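PDB 6DHT: xyloglucan-specific endo-beta-1,4-glucanase BoGH9A from Bacteroides ovatus, which cleaves the beta-1,4-linked glucan backbone of xyloglucan in an endo fashion, releasing xyloglucan oligosaccharides. Local coordinates for residues S188-F193 with S279-S284; I204-N209 with E287-F292; N221-L226 with S293-L298. All blocks are in the same frame, centred on the assembly; numbering follows the deposited sequence. Where two conformers were deposited one is given.

Interaction 1: residues S188-F193 with S279-S284; sequences SIYQLF and SRLFAS. With EDO (1,2-ethanediol), chain I; EDO (1,2-ethanediol), chain P.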
loop_
_atom_site.group_PDB
_atom_site.type_symbol
_atom_site.label_atom_id
_atom_site.label_comp_id
_atom_site.label_asym_id
_atom_site.label_seq_id
_atom_site.Cartn_x
_atom_site.Cartn_y
_atom_site.Cartn_z
ATOM N N SER A 188 2.149 10.373 -2.661
ATOM C CA SER A 188 0.926 11.099 -3.027
ATOM C C SER A 188 0.210 11.519 -1.736
ATOM O O SER A 188 -0.202 12.679 -1.578
ATOM C CB SER A 188 -0.014 10.236 -3.883
ATOM O OG SER A 188 0.595 9.863 -5.110
ATOM N N ILE A 189 0.068 10.607 -0.783
ATOM C CA ILE A 189 -0.636 10.937 0.455
ATOM C C ILE A 189 0.215 11.887 1.323
ATOM O O ILE A 189 -0.309 12.818 1.962
ATOM C CB ILE A 189 -1.087 9.629 1.203
ATOM C CG1 ILE A 189 -2.414 9.090 0.619
ATOM C CG2 ILE A 189 -1.282 9.836 2.690
ATOM C CD1 ILE A 189 -2.392 8.697 -0.776
ATOM N N TYR A 190 1.525 11.675 1.321
ATOM C CA TYR A 190 2.436 12.590 2.012
ATOM C C TYR A 190 2.179 14.066 1.659
ATOM O O TYR A 190 2.118 14.937 2.537
ATOM C CB TYR A 190 3.890 12.213 1.677
ATOM C CG TYR A 190 4.862 13.226 2.221
ATOM C CD1 TYR A 190 5.280 13.169 3.549
ATOM C CD2 TYR A 190 5.352 14.243 1.403
ATOM C CE1 TYR A 190 6.129 14.152 4.067
ATOM C CE2 TYR A 190 6.185 15.182 1.896
ATOM C CZ TYR A 190 6.593 15.123 3.214
ATOM O OH TYR A 190 7.441 16.136 3.667
ATOM N N GLN A 191 2.012 14.335 0.370
ATOM C CA GLN A 191 1.843 15.706 -0.121
ATOM C C GLN A 191 0.569 16.353 0.378
ATOM O O GLN A 191 0.474 17.590 0.419
ATOM C CB GLN A 191 1.885 15.714 -1.643
ATOM C CG GLN A 191 3.288 15.530 -2.218
ATOM C CD GLN A 191 3.287 15.333 -3.715
ATOM O OE1 GLN A 191 3.429 16.285 -4.477
ATOM N NE2 GLN A 191 3.189 14.099 -4.157
ATOM N N LEU A 192 -0.417 15.561 0.782
ATOM C CA LEU A 192 -1.689 16.079 1.318
ATOM C C LEU A 192 -1.625 16.394 2.795
ATOM O O LEU A 192 -2.473 17.144 3.286
ATOM C CB LEU A 192 -2.787 15.040 1.126
ATOM C CG LEU A 192 -3.148 14.605 -0.290
ATOM C CD1 LEU A 192 -4.024 13.360 -0.258
ATOM C CD2 LEU A 192 -3.794 15.724 -1.046
ATOM N N PHE A 193 -0.682 15.800 3.525
ATOM C CA PHE A 193 -0.651 15.853 4.980
ATOM C C PHE A 193 0.742 16.130 5.524
ATOM O O PHE A 193 1.295 15.395 6.316
ATOM C CB PHE A 193 -1.192 14.525 5.562
ATOM C CG PHE A 193 -2.611 14.209 5.131
ATOM C CD1 PHE A 193 -3.671 14.915 5.650
ATOM C CD2 PHE A 193 -2.871 13.233 4.194
ATOM C CE1 PHE A 193 -4.963 14.670 5.228
ATOM C CE2 PHE A 193 -4.163 12.986 3.767
ATOM C CZ PHE A 193 -5.212 13.675 4.303
ATOM N N SER A 279 12.002 14.578 -6.501
ATOM C CA SER A 279 12.798 15.784 -6.681
ATOM C C SER A 279 12.136 16.956 -5.964
ATOM O O SER A 279 12.802 17.721 -5.267
ATOM C CB SER A 279 12.957 16.093 -8.163
ATOM O OG SER A 279 13.819 17.206 -8.306
ATOM N N ARG A 280 10.818 17.090 -6.111
ATOM C CA ARG A 280 10.099 18.180 -5.460
ATOM C C ARG A 280 10.068 18.012 -3.951
ATOM O O ARG A 280 10.258 18.960 -3.188
ATOM C CB ARG A 280 8.655 18.267 -5.970
ATOM C CG ARG A 280 8.515 18.431 -7.451
ATOM C CD ARG A 280 7.074 18.774 -7.858
ATOM N NE ARG A 280 6.060 17.838 -7.373
ATOM C CZ ARG A 280 5.673 16.734 -8.015
ATOM N NH1 ARG A 280 6.222 16.414 -9.173
ATOM N NH2 ARG A 280 4.742 15.943 -7.482
ATOM N N LEU A 281 9.797 16.788 -3.500
ATOM C CA LEU A 281 9.581 16.577 -2.078
ATOM C C LEU A 281 10.842 16.678 -1.249
ATOM O O LEU A 281 10.768 16.947 -0.058
ATOM C CB LEU A 281 8.932 15.220 -1.812
ATOM C CG LEU A 281 7.611 14.952 -2.541
ATOM C CD1 LEU A 281 7.055 13.590 -2.094
ATOM C CD2 LEU A 281 6.618 16.050 -2.443
ATOM N N PHE A 282 11.999 16.389 -1.856
ATOM C CA PHE A 282 13.252 16.414 -1.120
ATOM C C PHE A 282 14.009 17.754 -1.303
ATOM O O PHE A 282 15.094 17.910 -0.760
ATOM C CB PHE A 282 14.130 15.229 -1.532
ATOM C CG PHE A 282 13.710 13.922 -0.914
ATOM C CD1 PHE A 282 12.694 13.164 -1.483
ATOM C CD2 PHE A 282 14.342 13.445 0.219
ATOM C CE1 PHE A 282 12.305 11.956 -0.913
ATOM C CE2 PHE A 282 13.966 12.230 0.781
ATOM C CZ PHE A 282 12.952 11.493 0.204
ATOM N N ALA A 283 13.417 18.692 -2.027
ATOM C CA ALA A 283 14.044 20.016 -2.256
ATOM C C ALA A 283 14.369 20.747 -0.957
ATOM O O ALA A 283 15.402 21.424 -0.866
ATOM C CB ALA A 283 13.142 20.869 -3.109
ATOM N N SER A 284 13.501 20.611 0.043
ATOM C CA SER A 284 13.697 21.217 1.354
ATOM C C SER A 284 14.671 20.492 2.265
ATOM O O SER A 284 14.951 20.990 3.359
ATOM C CB SER A 284 12.355 21.324 2.091
ATOM O OG SER A 284 11.483 22.193 1.399
HETATM C C1 EDO I . 6.774 19.143 -1.062
HETATM O O1 EDO I . 7.014 19.424 -2.451
HETATM C C2 EDO I . 5.286 19.327 -0.802
HETATM O O2 EDO I . 4.541 18.823 -1.921
HETATM C C1 EDO P . -5.555 17.671 3.122
HETATM O O1 EDO P . -4.766 18.640 2.409
HETATM C C2 EDO P . -5.880 18.131 4.549
HETATM O O2 EDO P . -7.255 18.515 4.654
HETATM O O HOH W 1 8.367 17.672 1.481
HETATM O O HOH W 2 4.989 18.628 -4.794
#
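The amide oxygen of Gln191 meets the guanidinium of Arg280 twice, once directly and once through a water. The direct bond, Arg280 NH2 to Gln191 OE1, is long at 3.3 Å but nearly straight (169°). OE1 lies in the guanidinium plane, whereas NH2 is tilted 23° from the carbonyl plane. The water donates to Gln191 OE1 and accepts from Arg280 NE; with Gln388 NE2, three donors hold the oxygen. Gln191 NE2 turns back to Gln187 O, and Arg280 NH2 also makes a salt bridge with Glu348. Beside this polar group, Leu281 crosses the glutamine chain at about a right angle, its CD2 3.4 Å from Gln191 CG; glutamine suits the place by pairing a carbonyl with an aliphatic CG. The other leucine methyl, CD1, lies 3.9 Å from Tyr190 CD2. With CG opposite its backbone nitrogen (chi1 173°), Tyr190 sends its ring toward Leu281, and a second water joins OH to Leu281 O. With an alanine at Gln191, Arg280 NH2 and the first water would probably each lose an acceptor and a gap open beside Leu281 CD2. Helices 176-192 and 265-281, in the (alpha/alpha)6 barrel of family 9, are joined by apolar packing beside a hydrated, charge-assisted bridge.

Interaction 2: residues I204-N209 with E287-F292; sequences IPESNN and EDYPGF. With CA (calcium ion), chain D; EDO (1,2-ethanediol), chain H.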
loop_
_atom_site.group_PDB
_atom_site.type_symbol
_atom_site.label_atom_id
_atom_site.label_comp_id
_atom_site.label_asym_id
_atom_site.label_seq_id
_atom_site.Cartn_x
_atom_site.Cartn_y
_atom_site.Cartn_z
ATOM N N ILE A 204 12.933 4.835 13.744
ATOM C CA ILE A 204 13.877 4.300 12.776
ATOM C C ILE A 204 15.208 5.036 12.976
ATOM O O ILE A 204 15.257 6.039 13.682
ATOM C CB ILE A 204 13.373 4.461 11.322
ATOM C CG1 ILE A 204 12.967 5.912 11.025
ATOM C CG2 ILE A 204 12.210 3.520 11.070
ATOM C CD1 ILE A 204 12.675 6.189 9.568
ATOM N N PRO A 205 16.294 4.548 12.371
ATOM C CA PRO A 205 17.589 5.199 12.596
ATOM C C PRO A 205 17.573 6.691 12.250
ATOM O O PRO A 205 18.343 7.472 12.825
ATOM C CB PRO A 205 18.538 4.401 11.702
ATOM C CG PRO A 205 17.912 3.052 11.636
ATOM C CD PRO A 205 16.438 3.314 11.589
ATOM N N GLU A 206 16.670 7.079 11.355
ATOM C CA GLU A 206 16.615 8.446 10.849
ATOM C C GLU A 206 15.593 9.305 11.609
ATOM O O GLU A 206 15.268 10.417 11.168
ATOM C CB GLU A 206 16.325 8.452 9.340
ATOM C CG GLU A 206 17.299 7.588 8.503
ATOM C CD GLU A 206 17.018 6.080 8.538
ATOM O OE1 GLU A 206 15.970 5.645 9.073
ATOM O OE2 GLU A 206 17.873 5.319 8.001
ATOM N N SER A 207 15.096 8.810 12.737
ATOM C CA SER A 207 14.058 9.526 13.476
ATOM C C SER A 207 14.540 10.811 14.148
ATOM O O SER A 207 13.718 11.633 14.534
ATOM C CB SER A 207 13.375 8.646 14.519
ATOM O OG SER A 207 12.525 7.683 13.895
ATOM N N ASN A 208 15.850 10.998 14.270
ATOM C CA ASN A 208 16.351 12.209 14.942
ATOM C C ASN A 208 17.016 13.207 14.006
ATOM O O ASN A 208 17.665 14.148 14.465
ATOM C CB ASN A 208 17.273 11.835 16.105
ATOM C CG ASN A 208 16.522 11.138 17.234
ATOM O OD1 ASN A 208 16.955 10.102 17.734
ATOM N ND2 ASN A 208 15.376 11.693 17.621
ATOM N N ASN A 209 16.823 13.040 12.703
ATOM C CA ASN A 209 17.336 14.014 11.750
ATOM C C ASN A 209 16.292 15.101 11.483
ATOM O O ASN A 209 15.324 15.211 12.221
ATOM C CB ASN A 209 17.828 13.340 10.468
ATOM C CG ASN A 209 16.709 12.769 9.615
ATOM O OD1 ASN A 209 15.515 13.034 9.828
ATOM N ND2 ASN A 209 17.106 11.994 8.624
ATOM N N GLU A 287 19.914 19.324 3.671
ATOM C CA GLU A 287 20.751 19.057 4.831
ATOM C C GLU A 287 21.014 17.575 5.015
ATOM O O GLU A 287 22.155 17.145 5.169
ATOM C CB GLU A 287 20.127 19.649 6.096
ATOM C CG GLU A 287 20.894 19.319 7.362
ATOM C CD GLU A 287 20.310 19.979 8.605
ATOM O OE1 GLU A 287 19.167 20.478 8.546
ATOM O OE2 GLU A 287 21.005 20.000 9.642
ATOM N N ASP A 288 19.951 16.780 4.983
ATOM C CA ASP A 288 20.085 15.352 5.206
ATOM C C ASP A 288 20.293 14.581 3.910
ATOM O O ASP A 288 20.862 13.491 3.915
ATOM C CB ASP A 288 18.827 14.843 5.924
ATOM C CG ASP A 288 18.748 15.296 7.375
ATOM O OD1 ASP A 288 19.801 15.511 8.028
ATOM O OD2 ASP A 288 17.623 15.466 7.883
ATOM N N TYR A 289 19.819 15.133 2.804
ATOM C CA TYR A 289 19.961 14.479 1.502
ATOM C C TYR A 289 20.573 15.403 0.452
ATOM O O TYR A 289 19.947 15.743 -0.546
ATOM C CB TYR A 289 18.607 13.885 1.062
ATOM C CG TYR A 289 18.143 12.835 2.046
ATOM C CD1 TYR A 289 18.639 11.543 1.994
ATOM C CD2 TYR A 289 17.269 13.157 3.073
ATOM C CE1 TYR A 289 18.273 10.596 2.913
ATOM C CE2 TYR A 289 16.885 12.203 4.003
ATOM C CZ TYR A 289 17.392 10.923 3.915
ATOM O OH TYR A 289 17.043 9.944 4.823
ATOM N N PRO A 290 21.841 15.781 0.673
ATOM C CA PRO A 290 22.468 16.774 -0.207
ATOM C C PRO A 290 22.568 16.298 -1.646
ATOM O O PRO A 290 23.051 15.197 -1.903
ATOM C CB PRO A 290 23.862 16.950 0.409
ATOM C CG PRO A 290 24.091 15.741 1.234
ATOM C CD PRO A 290 22.739 15.359 1.759
ATOM N N GLY A 291 22.076 17.109 -2.571
ATOM C CA GLY A 291 22.178 16.806 -3.978
ATOM C C GLY A 291 21.128 15.876 -4.544
ATOM O O GLY A 291 21.049 15.700 -5.756
ATOM N N PHE A 292 20.297 15.273 -3.699
ATOM C CA PHE A 292 19.383 14.264 -4.227
ATOM C C PHE A 292 18.302 14.851 -5.146
ATOM O O PHE A 292 17.995 14.302 -6.201
ATOM C CB PHE A 292 18.763 13.453 -3.087
ATOM C CG PHE A 292 17.698 12.498 -3.539
ATOM C CD1 PHE A 292 17.970 11.496 -4.450
ATOM C CD2 PHE A 292 16.415 12.617 -3.044
ATOM C CE1 PHE A 292 16.980 10.653 -4.877
ATOM C CE2 PHE A 292 15.420 11.747 -3.448
ATOM C CZ PHE A 292 15.695 10.780 -4.360
HETATM CA CA CA D . 13.580 11.724 10.169
HETATM C C1 EDO H . 11.317 17.036 11.840
HETATM O O1 EDO H . 12.323 16.049 11.594
HETATM C C2 EDO H . 10.657 17.356 10.507
HETATM O O2 EDO H . 10.024 16.164 10.043
HETATM O O HOH W 3 13.233 13.110 12.051
#
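Asn209 and Asp288 bring two irregular loops together, their CA atoms 7.2 Å apart. Residues 204-209 wind through two overlapping type I turns, Ile204-Ser207 and Glu206-Asn209, while Tyr289-Phe292 forms a type II turn. Pro290 suits its second position, and Gly291 accepts the positive phi (83°) of the third. Across the contact the Asn209 amide and the Asp288 carboxylate stack with planes 20° apart. Asp288 OD2 lies 3.3 Å from Asn209 CG, a stacking approach and not a hydrogen bond; OD2 is instead bonded to His210 N and Thr211 OG1. Asn209 holds CG between its backbone nitrogen and carbonyl carbon (chi1 70°), which lets OD1 reach the calcium ion at 2.4 Å. Glu206 binds the same ion through its backbone O, also at 2.4 Å, and sends its carboxylate to Arg119. A water, with Thr211 O, Asp213 OD1 and Asp216 OD2, completes the site. Tyr289 OH only skirts Asn209 ND2 at 4.3 Å; its hydrogen bond goes to Asp216 OD1. Asparagine probably suits its place by giving the metal an oxygen without adding charge beside Asp288. Calcium probably draws electron density from the amide, making CG a better neighbour for the carboxylate oxygen. Separately, the bonds of Asp288 to Thr211 and His210 and of Tyr289 to Asp216 put both residues in the second shell, where they probably help to position the ligands of this surface site.

Interaction 3: residues N221-L226 with S293-L298; sequences NLDWML and SKRALL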
loop_
_atom_site.group_PDB
_atom_site.type_symbol
_atom_site.label_atom_id
_atom_site.label_comp_id
_atom_site.label_asym_id
_atom_site.label_seq_id
_atom_site.Cartn_x
_atom_site.Cartn_y
_atom_site.Cartn_z
ATOM N N ASN A 221 14.943 3.311 -0.319
ATOM C CA ASN A 221 14.708 2.615 -1.564
ATOM C C ASN A 221 15.044 3.490 -2.785
ATOM O O ASN A 221 15.575 2.981 -3.751
ATOM C CB ASN A 221 13.282 2.064 -1.656
ATOM C CG ASN A 221 13.143 1.012 -2.745
ATOM O OD1 ASN A 221 13.511 -0.138 -2.530
ATOM N ND2 ASN A 221 12.643 1.389 -3.916
ATOM N N LEU A 222 14.710 4.782 -2.772
ATOM C CA LEU A 222 15.088 5.669 -3.879
ATOM C C LEU A 222 16.589 5.622 -4.173
ATOM O O LEU A 222 17.003 5.641 -5.343
ATOM C CB LEU A 222 14.682 7.106 -3.582
ATOM C CG LEU A 222 13.157 7.349 -3.583
ATOM C CD1 LEU A 222 12.777 8.672 -2.867
ATOM C CD2 LEU A 222 12.567 7.273 -5.006
ATOM N N ASP A 223 17.389 5.564 -3.119
ATOM C CA ASP A 223 18.843 5.541 -3.295
ATOM C C ASP A 223 19.250 4.280 -4.047
ATOM O O ASP A 223 20.090 4.327 -4.957
ATOM C CB ASP A 223 19.533 5.600 -1.939
ATOM C CG ASP A 223 20.972 6.037 -2.031
ATOM O OD1 ASP A 223 21.310 6.769 -2.986
ATOM O OD2 ASP A 223 21.740 5.666 -1.124
ATOM N N TRP A 224 18.657 3.144 -3.691
ATOM C CA TRP A 224 18.880 1.932 -4.474
ATOM C C TRP A 224 18.405 2.100 -5.928
ATOM O O TRP A 224 19.103 1.707 -6.870
ATOM C CB TRP A 224 18.189 0.710 -3.842
ATOM C CG TRP A 224 18.122 -0.393 -4.822
ATOM C CD1 TRP A 224 19.182 -1.059 -5.354
ATOM C CD2 TRP A 224 16.960 -0.908 -5.483
ATOM N NE1 TRP A 224 18.753 -1.974 -6.271
ATOM C CE2 TRP A 224 17.390 -1.892 -6.386
ATOM C CE3 TRP A 224 15.590 -0.644 -5.388
ATOM C CZ2 TRP A 224 16.504 -2.605 -7.175
ATOM C CZ3 TRP A 224 14.720 -1.363 -6.171
ATOM C CH2 TRP A 224 15.168 -2.317 -7.049
ATOM N N MET A 225 17.211 2.669 -6.130
ATOM C CA MET A 225 16.656 2.804 -7.475
ATOM C C MET A 225 17.617 3.535 -8.421
ATOM O O MET A 225 17.738 3.151 -9.578
ATOM C CB MET A 225 15.302 3.531 -7.431
ATOM C CG MET A 225 14.214 2.737 -6.778
ATOM S SD MET A 225 12.616 3.577 -6.814
ATOM C CE MET A 225 12.073 3.196 -8.468
ATOM N N LEU A 226 18.273 4.580 -7.929
ATOM C CA LEU A 226 19.261 5.315 -8.728
ATOM C C LEU A 226 20.315 4.386 -9.340
ATOM O O LEU A 226 20.747 4.605 -10.478
ATOM C CB LEU A 226 19.927 6.395 -7.879
ATOM C CG LEU A 226 19.026 7.560 -7.478
ATOM C CD1 LEU A 226 19.772 8.436 -6.513
ATOM C CD2 LEU A 226 18.610 8.401 -8.672
ATOM N N SER A 293 17.696 15.958 -4.740
ATOM C CA SER A 293 16.641 16.556 -5.545
ATOM C C SER A 293 17.103 16.774 -6.981
ATOM O O SER A 293 16.427 16.376 -7.919
ATOM C CB SER A 293 16.166 17.875 -4.941
ATOM O OG SER A 293 15.240 18.506 -5.806
ATOM N N LYS A 294 18.269 17.407 -7.145
ATOM C CA LYS A 294 18.831 17.645 -8.470
ATOM C C LYS A 294 19.154 16.359 -9.218
ATOM O O LYS A 294 18.809 16.191 -10.385
ATOM C CB LYS A 294 20.098 18.489 -8.320
ATOM C CG LYS A 294 20.736 18.911 -9.629
ATOM C CD LYS A 294 22.100 19.553 -9.379
ATOM C CE LYS A 294 22.714 20.066 -10.665
ATOM N NZ LYS A 294 21.994 21.273 -11.162
ATOM N N ARG A 295 19.808 15.434 -8.539
ATOM C CA ARG A 295 20.137 14.152 -9.150
ATOM C C ARG A 295 18.893 13.382 -9.604
ATOM O O ARG A 295 18.869 12.788 -10.675
ATOM C CB ARG A 295 20.953 13.318 -8.163
ATOM C CG ARG A 295 21.355 11.987 -8.688
ATOM C CD ARG A 295 22.254 11.247 -7.722
ATOM N NE ARG A 295 22.653 9.961 -8.295
ATOM C CZ ARG A 295 23.151 8.943 -7.602
ATOM N NH1 ARG A 295 23.306 9.038 -6.281
ATOM N NH2 ARG A 295 23.470 7.823 -8.239
ATOM N N ALA A 296 17.843 13.400 -8.786
ATOM C CA ALA A 296 16.621 12.664 -9.113
ATOM C C ALA A 296 15.982 13.198 -10.375
ATOM O O ALA A 296 15.534 12.446 -11.232
ATOM C CB ALA A 296 15.633 12.772 -7.961
ATOM N N LEU A 297 15.937 14.523 -10.492
ATOM C CA LEU A 297 15.297 15.119 -11.654
ATOM C C LEU A 297 16.087 14.822 -12.942
ATOM O O LEU A 297 15.516 14.436 -13.962
ATOM C CB LEU A 297 15.094 16.627 -11.454
ATOM C CG LEU A 297 14.308 17.293 -12.576
ATOM C CD1 LEU A 297 12.910 16.710 -12.713
ATOM C CD2 LEU A 297 14.258 18.796 -12.351
ATOM N N LEU A 298 17.401 14.929 -12.868
ATOM C CA LEU A 298 18.236 14.620 -14.030
ATOM C C LEU A 298 18.035 13.174 -14.441
ATOM O O LEU A 298 17.826 12.859 -15.614
ATOM C CB LEU A 298 19.710 14.861 -13.698
ATOM C CG LEU A 298 20.150 16.324 -13.655
ATOM C CD1 LEU A 298 21.533 16.465 -13.033
ATOM C CD2 LEU A 298 20.141 16.909 -15.048
#
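Leu226 and Arg295 carry the apolar part of this contact, coming at each other from opposite directions. Leu226 CD1 rests over one face of the guanidinium, 3.5 Å above its plane and displaced toward the rim, so that it lies 3.6 Å from Arg295 CZ. Farther back along the leucine, CB comes within 3.8 Å of Arg295 NH2. The arginine gets there by running straight out: CG is opposite the backbone nitrogen (chi1 -180°), and the chain stays extended as far as NE. Arginine suits the place because its flat group offers a weakly hydrated face to a methyl. Leucine suits the other side, where Leu226 also packs on Phe292 and Ala299. Both helices, 213-226 and 292-309, belong to the family 9 catalytic domain, an (alpha/alpha)6 barrel, and Leu226 with Ala296 marks their nearest backbone approach here, 7.8 Å between CA atoms. The electrostatic part is looser. Asp223 OD1 lies 4.5 Å from Arg295 NH1, well out of the guanidinium plane, so opposite charges are near but no salt bridge forms; the firm partner of Asp223 is Lys164, which its OD2 engages. Hydrogen bonding stays inside the helices or leads to other neighbours: Leu226 N bonds Leu222 O one turn back, and Ser293 OG, in the conformer given, probably bonds Ser279 O in helix 265-281.

Interactions 1 and 3 join helices and are partly buried, whereas interaction 2 joins two loops at the surface. Helix 265-281 enters interaction 1, and the chain then runs through the 287-292 loop of interaction 2 into helix 292-309 of interaction 3; the other side follows the same order, from helix 176-192, past helix 194-199, through the 204-209 loop to helix 213-226. The three centres lie about 14 to 15 Å apart, and packing around two phenylalanines joins them: Phe282 meets Phe292 edge to face, and both touch Leu222. Chemistry shifts with place: water-assisted arginine-amide bonding in interaction 1, metal coordination and stacked polar groups in interaction 2, a methyl over a guanidinium face in interaction 3.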